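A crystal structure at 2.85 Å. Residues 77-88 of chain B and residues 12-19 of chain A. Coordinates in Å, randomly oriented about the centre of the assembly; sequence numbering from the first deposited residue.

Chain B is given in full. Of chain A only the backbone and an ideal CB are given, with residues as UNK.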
ATOM      1  N   GLY B  77       7.862 -16.809 -12.808  1.00 36.72           N
ATOM      2  CA  GLY B  77       6.532 -17.285 -12.474  1.00 39.59           C
ATOM      3  C   GLY B  77       5.391 -16.849 -13.379  1.00 42.42           C
ATOM      4  O   GLY B  77       4.252 -17.291 -13.188  1.00 42.93           O
ATOM      5  N   GLU B  78       5.684 -16.003 -14.364  1.00 38.85           N
ATOM      6  CA  GLU B  78       4.653 -15.495 -15.261  1.00 38.21           C
ATOM      7  C   GLU B  78       4.563 -16.190 -16.610  1.00 39.10           C
ATOM      8  O   GLU B  78       5.553 -16.700 -17.133  1.00 40.07           O
ATOM      9  CB  GLU B  78       4.854 -13.996 -15.484  1.00 35.77           C
ATOM     10  CG  GLU B  78       4.676 -13.156 -14.240  1.00 37.76           C
ATOM     11  CD  GLU B  78       3.263 -13.201 -13.695  1.00 38.46           C
ATOM     12  OE1 GLU B  78       2.323 -12.893 -14.460  1.00 41.91           O
ATOM     13  OE2 GLU B  78       3.093 -13.533 -12.501  1.00 34.90           O
ATOM     14  N   ILE B  79       3.354 -16.184 -17.168  1.00 39.02           N
ATOM     15  CA  ILE B  79       3.064 -16.791 -18.466  1.00 36.55           C
ATOM     16  C   ILE B  79       2.835 -15.694 -19.500  1.00 36.83           C
ATOM     17  O   ILE B  79       2.162 -14.710 -19.217  1.00 42.63           O
ATOM     18  CB  ILE B  79       1.798 -17.681 -18.382  1.00 33.50           C
ATOM     19  CG1 ILE B  79       2.009 -18.754 -17.318  1.00 30.64           C
ATOM     20  CG2 ILE B  79       1.486 -18.328 -19.730  1.00 27.48           C
ATOM     21  CD1 ILE B  79       3.226 -19.594 -17.528  1.00 21.76           C
ATOM     22  N   SER B  80       3.391 -15.859 -20.694  1.00 37.29           N
ATOM     23  CA  SER B  80       3.220 -14.852 -21.737  1.00 37.84           C
ATOM     24  C   SER B  80       2.146 -15.242 -22.738  1.00 40.17           C
ATOM     25  O   SER B  80       1.762 -16.408 -22.840  1.00 37.79           O
ATOM     26  CB  SER B  80       4.524 -14.631 -22.499  1.00 33.78           C
ATOM     27  OG  SER B  80       4.599 -15.512 -23.601  1.00 34.57           O
ATOM     28  N   PRO B  81       1.644 -14.255 -23.495  1.00 42.65           N
ATOM     29  CA  PRO B  81       0.611 -14.471 -24.506  1.00 42.20           C
ATOM     30  C   PRO B  81       1.083 -15.449 -25.572  1.00 42.23           C
ATOM     31  O   PRO B  81       0.287 -16.224 -26.103  1.00 47.20           O
ATOM     32  CB  PRO B  81       0.386 -13.073 -25.060  1.00 41.90           C
ATOM     33  CG  PRO B  81       0.636 -12.205 -23.864  1.00 36.96           C
ATOM     34  CD  PRO B  81       1.889 -12.814 -23.306  1.00 40.82           C
ATOM     35  N   LEU B  82       2.376 -15.421 -25.877  1.00 39.77           N
ATOM     36  CA  LEU B  82       2.925 -16.324 -26.881  1.00 40.45           C
ATOM     37  C   LEU B  82       2.886 -17.750 -26.392  1.00 41.41           C
ATOM     38  O   LEU B  82       2.649 -18.667 -27.168  1.00 44.78           O
ATOM     39  CB  LEU B  82       4.367 -15.977 -27.211  1.00 41.48           C
ATOM     40  CG  LEU B  82       4.649 -14.608 -27.810  1.00 48.27           C
ATOM     41  CD1 LEU B  82       4.255 -13.514 -26.823  1.00 50.70           C
ATOM     42  CD2 LEU B  82       6.126 -14.525 -28.138  1.00 50.34           C
ATOM     43  N   MET B  83       3.127 -17.941 -25.102  1.00 42.56           N
ATOM     44  CA  MET B  83       3.120 -19.283 -24.541  1.00 44.55           C
ATOM     45  C   MET B  83       1.731 -19.893 -24.627  1.00 44.24           C
ATOM     46  O   MET B  83       1.595 -21.094 -24.852  1.00 47.69           O
ATOM     47  CB  MET B  83       3.604 -19.260 -23.091  1.00 45.28           C
ATOM     48  CG  MET B  83       4.875 -18.446 -22.904  1.00 47.38           C
ATOM     49  SD  MET B  83       5.864 -18.868 -21.456  1.00 49.17           S
ATOM     50  CE  MET B  83       4.661 -18.979 -20.247  1.00 48.50           C
ATOM     51  N   LEU B  84       0.709 -19.057 -24.459  1.00 43.85           N
ATOM     52  CA  LEU B  84      -0.686 -19.488 -24.521  1.00 40.86           C
ATOM     53  C   LEU B  84      -1.136 -19.685 -25.962  1.00 45.64           C
ATOM     54  O   LEU B  84      -1.882 -20.615 -26.279  1.00 44.51           O
ATOM     55  CB  LEU B  84      -1.586 -18.457 -23.849  1.00 28.56           C
ATOM     56  CG  LEU B  84      -1.485 -18.423 -22.325  1.00 32.25           C
ATOM     57  CD1 LEU B  84      -2.404 -17.367 -21.755  1.00 28.29           C
ATOM     58  CD2 LEU B  84      -1.850 -19.783 -21.766  1.00 32.80           C
ATOM     59  N   GLN B  85      -0.677 -18.802 -26.839  1.00 47.34           N
ATOM     60  CA  GLN B  85      -1.041 -18.895 -28.243  1.00 49.93           C
ATOM     61  C   GLN B  85      -0.519 -20.160 -28.921  1.00 49.56           C
ATOM     62  O   GLN B  85      -1.167 -20.691 -29.815  1.00 53.10           O
ATOM     63  CB  GLN B  85      -0.549 -17.668 -28.999  1.00 48.84           C
ATOM     64  CG  GLN B  85      -0.760 -17.775 -30.482  1.00 52.98           C
ATOM     65  CD  GLN B  85      -0.533 -16.468 -31.180  1.00 60.47           C
ATOM     66  OE1 GLN B  85       0.544 -15.878 -31.083  1.00 66.08           O
ATOM     67  NE2 GLN B  85      -1.549 -15.998 -31.895  1.00 61.04           N
ATOM     68  N   GLU B  86       0.651 -20.639 -28.515  1.00 50.67           N
ATOM     69  CA  GLU B  86       1.199 -21.855 -29.107  1.00 48.47           C
ATOM     70  C   GLU B  86       0.267 -23.034 -28.814  1.00 47.73           C
ATOM     71  O   GLU B  86      -0.137 -23.761 -29.723  1.00 44.93           O
ATOM     72  CB  GLU B  86       2.587 -22.151 -28.539  1.00 48.41           C
ATOM     73  CG  GLU B  86       3.093 -23.546 -28.879  1.00 53.94           C
ATOM     74  CD  GLU B  86       4.287 -23.967 -28.048  1.00 53.81           C
ATOM     75  OE1 GLU B  86       4.235 -23.828 -26.809  1.00 55.19           O
ATOM     76  OE2 GLU B  86       5.274 -24.448 -28.634  1.00 56.50           O
ATOM     77  N   ILE B  87      -0.072 -23.204 -27.539  1.00 48.47           N
ATOM     78  CA  ILE B  87      -0.948 -24.289 -27.095  1.00 50.72           C
ATOM     79  C   ILE B  87      -2.339 -24.214 -27.712  1.00 54.83           C
ATOM     80  O   ILE B  87      -3.101 -25.175 -27.645  1.00 58.45           O
ATOM     81  CB  ILE B  87      -1.128 -24.278 -25.557  1.00 50.15           C
ATOM     82  CG1 ILE B  87       0.241 -24.298 -24.868  1.00 46.02           C
ATOM     83  CG2 ILE B  87      -1.999 -25.469 -25.125  1.00 46.09           C
ATOM     84  CD1 ILE B  87       0.170 -24.207 -23.357  1.00 39.46           C
ATOM     85  N   GLY B  88      -2.679 -23.070 -28.297  1.00 56.40           N
ATOM     86  CA  GLY B  88      -3.990 -22.930 -28.901  1.00 57.45           C
ATOM     87  C   GLY B  88      -5.078 -22.439 -27.958  1.00 58.61           C
ATOM     88  O   GLY B  88      -6.218 -22.891 -28.024  1.00 58.85           O
TER
ATOM     89  N   UNK A  12      12.760 -18.099 -16.527  1.00 46.49           N
ATOM     90  CA  UNK A  12      11.881 -16.950 -16.311  1.00 42.65           C
ATOM     91  C   UNK A  12      10.772 -17.023 -17.354  1.00 43.64           C
ATOM     92  O   UNK A  12      10.303 -18.117 -17.664  1.00 43.75           O
ATOM     93  CB  UNK A  12      12.645 -15.628 -16.401  1.00 42.65           C
ATOM     94  N   UNK A  13      10.338 -15.894 -17.900  1.00 41.88           N
ATOM     95  CA  UNK A  13       9.271 -15.953 -18.896  1.00 42.71           C
ATOM     96  C   UNK A  13       9.899 -16.043 -20.281  1.00 43.02           C
ATOM     97  O   UNK A  13       9.963 -15.041 -20.996  1.00 41.96           O
ATOM     98  CB  UNK A  13       8.349 -14.737 -18.793  1.00 42.71           C
ATOM     99  N   UNK A  14      10.346 -17.242 -20.669  1.00 43.30           N
ATOM    100  CA  UNK A  14      11.009 -17.367 -21.954  1.00 43.82           C
ATOM    101  C   UNK A  14      10.765 -18.446 -22.994  1.00 49.31           C
ATOM    102  O   UNK A  14      10.988 -18.168 -24.174  1.00 58.60           O
ATOM    103  CB  UNK A  14      12.502 -17.454 -21.633  1.00 43.82           C
ATOM    104  N   UNK A  15      10.320 -19.649 -22.658  1.00 49.35           N
ATOM    105  CA  UNK A  15      10.178 -20.589 -23.779  1.00 52.18           C
ATOM    106  C   UNK A  15       8.838 -21.244 -24.118  1.00 52.92           C
ATOM    107  O   UNK A  15       7.984 -21.470 -23.254  1.00 53.55           O
ATOM    108  CB  UNK A  15      11.164 -21.732 -23.527  1.00 52.18           C
ATOM    109  N   UNK A  16       8.676 -21.540 -25.407  1.00 52.00           N
ATOM    110  CA  UNK A  16       7.476 -22.202 -25.934  1.00 50.98           C
ATOM    111  C   UNK A  16       7.680 -23.717 -25.805  1.00 49.45           C
ATOM    112  O   UNK A  16       8.805 -24.198 -25.921  1.00 49.18           O
ATOM    113  CB  UNK A  16       7.209 -21.802 -27.386  1.00 50.98           C
ATOM    114  N   UNK A  17       6.607 -24.465 -25.569  1.00 48.64           N
ATOM    115  CA  UNK A  17       6.717 -25.915 -25.422  1.00 46.73           C
ATOM    116  C   UNK A  17       7.543 -26.549 -26.540  1.00 48.70           C
ATOM    117  O   UNK A  17       8.264 -27.520 -26.323  1.00 49.68           O
ATOM    118  CB  UNK A  17       5.322 -26.543 -25.391  1.00 46.73           C
ATOM    119  N   UNK A  18       7.439 -25.992 -27.737  1.00 48.86           N
ATOM    120  CA  UNK A  18       8.207 -26.485 -28.869  1.00 49.91           C
ATOM    121  C   UNK A  18       9.709 -26.369 -28.560  1.00 48.51           C
ATOM    122  O   UNK A  18      10.421 -27.364 -28.546  1.00 49.42           O
ATOM    123  CB  UNK A  18       7.850 -25.712 -30.140  1.00 49.91           C
ATOM    124  N   UNK A  19      10.174 -25.147 -28.302  1.00 49.64           N
ATOM    125  CA  UNK A  19      11.581 -24.870 -27.998  1.00 48.98           C
ATOM    126  C   UNK A  19      12.116 -25.608 -26.781  1.00 46.86           C
ATOM    127  O   UNK A  19      13.243 -26.082 -26.787  1.00 45.45           O
ATOM    128  CB  UNK A  19      11.769 -23.367 -27.786  1.00 48.98           C
TER

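Position 12 has little to read: its CA-to-CB bond points away from chain B, and nothing of that stretch lies within 5.5 Å of the ideal CB. Its positive phi of 72° is unusual for anything but glycine, yet many side chains could be placed there as far as chain B is concerned. The deposited residue is K12(A), an extended lysine whose NZ is hydrogen-bonded elsewhere in the structure.

Position 13 is the opposite case. Its CB points toward chain B, and the ideal CB sits 3.8 Å from E78(B) O and 5.3 Å from S80(B) CB. The path ahead runs along the backbone of 78 to 80, just before the helix begins, and S80(B) OG is already engaged there, accepting from L82(B) N (weakly) and M83(B) N to cap that helix. A long, flexible apolar chain suits such a surface; methionine suits best, and leucine could fill part of the same space. It is M13(A), which gives up more area to the other stretch than any other residue of chain A. Its chi1 and chi2 are both t, so the chain reaches out: CG lies 3.4 Å from E78(B) O, and SD rests 3.8 Å from S80(B) CB and likewise 3.8 Å from E78(B) CB. These are packing contacts, with no hydrogen bond among them.

Position 14 points away, with no chain B atom near its CB, so the choice is left to other surroundings. It is H14(A), whose ND1 bonds to a residue just beyond the stretches. Position 15 also points away and would accept almost any side chain. Its backbone does the touching: the carbonyl O of K15(A), the deposited residue, lies 3.8 Å from M83(B) SD, while the lysine side chain stays clear.

From 16 to 18, one carboxylate sets the terms. E86(B), with chi1 and chi2 both t, extends its acid group to where a helix of chain A starts. The ideal CB at 16 is 3.5 Å from E86(B) OE2, which disfavours another acid; the position just before a helix favours serine, threonine, asparagine or aspartate, and the first three avoid the charge. It is T16(A): OG1 accepts a weak capping bond from the N of 19 at 3.4 Å.

At 17 the CB points toward chain B, tight against E86(B) OE1 at 3.3 Å, while the apolar I87(B) lies within reach of a longer chain. Leucine, isoleucine or methionine would reach it. I17(A) brings its CD1 to 4.0 Å from I87(B) CG1, and its N donates to E86(B) OE1 at 2.8 Å.

Position 18 has its CB only 3.2 Å from E86(B) OE2, so another acid would be unwelcome, while alanine, serine or a longer neutral or basic chain leading away would do. S18(A) donates its backbone N to E86(B) OE2 at 2.8 Å, the straighter of the two bonds.

At 19 nothing of chain B lies within 5.5 Å of the ideal CB, so chain B leaves the choice open; in the first turn of a helix, an acid or glutamine able to accept from the residue at 16 would suit. It is E19(A), which turns back along its own chain, its OE1 accepting from T16(A) OG1 at 2.6 Å.

Chain A (12-19) KMHKTISE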
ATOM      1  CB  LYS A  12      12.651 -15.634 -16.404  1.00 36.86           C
ATOM      2  CG  LYS A  12      13.743 -15.529 -15.352  1.00 32.33           C
ATOM      3  CD  LYS A  12      14.117 -14.089 -15.071  1.00 31.93           C
ATOM      4  CE  LYS A  12      15.338 -13.998 -14.183  1.00 19.93           C
ATOM      5  NZ  LYS A  12      15.679 -12.595 -13.850  1.00 22.13           N
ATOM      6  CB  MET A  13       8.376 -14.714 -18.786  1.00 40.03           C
ATOM      7  CG  MET A  13       7.062 -14.842 -19.537  1.00 35.35           C
ATOM      8  SD  MET A  13       5.909 -13.540 -19.119  1.00 36.48           S
ATOM      9  CE  MET A  13       6.525 -12.225 -20.103  1.00 34.05           C
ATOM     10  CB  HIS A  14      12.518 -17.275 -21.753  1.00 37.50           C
ATOM     11  CG  HIS A  14      13.026 -15.870 -21.680  1.00 33.54           C
ATOM     12  ND1 HIS A  14      13.475 -15.297 -20.509  1.00 36.88           N
ATOM     13  CD2 HIS A  14      13.102 -14.903 -22.623  1.00 32.69           C
ATOM     14  CE1 HIS A  14      13.801 -14.037 -20.734  1.00 34.70           C
ATOM     15  NE2 HIS A  14      13.582 -13.772 -22.009  1.00 32.76           N
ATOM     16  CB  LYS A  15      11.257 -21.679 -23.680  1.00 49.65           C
ATOM     17  CG  LYS A  15      12.668 -21.161 -23.922  1.00 51.41           C
ATOM     18  CD  LYS A  15      13.698 -22.279 -23.923  1.00 54.76           C
ATOM     19  CE  LYS A  15      15.121 -21.726 -24.046  1.00 56.85           C
ATOM     20  NZ  LYS A  15      15.318 -20.901 -25.269  1.00 59.29           N
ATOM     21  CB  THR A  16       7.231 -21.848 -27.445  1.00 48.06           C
ATOM     22  OG1 THR A  16       8.346 -22.281 -28.239  1.00 43.73           O
ATOM     23  CG2 THR A  16       7.060 -20.349 -27.626  1.00 42.64           C
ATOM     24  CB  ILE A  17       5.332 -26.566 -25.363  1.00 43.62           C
ATOM     25  CG1 ILE A  17       4.622 -26.110 -24.087  1.00 44.22           C
ATOM     26  CG2 ILE A  17       5.459 -28.085 -25.410  1.00 42.69           C
ATOM     27  CD1 ILE A  17       3.249 -26.715 -23.892  1.00 47.60           C
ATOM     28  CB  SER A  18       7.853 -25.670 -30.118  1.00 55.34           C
ATOM     29  OG  SER A  18       8.665 -26.006 -31.227  1.00 60.75           O
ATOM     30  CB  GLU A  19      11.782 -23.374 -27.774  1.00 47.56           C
ATOM     31  CG  GLU A  19      11.565 -22.539 -29.002  1.00 53.07           C
ATOM     32  CD  GLU A  19      11.391 -21.076 -28.677  1.00 58.51           C
ATOM     33  OE1 GLU A  19      10.370 -20.720 -28.044  1.00 57.16           O
ATOM     34  OE2 GLU A  19      12.278 -20.283 -29.056  1.00 62.38           O
TER
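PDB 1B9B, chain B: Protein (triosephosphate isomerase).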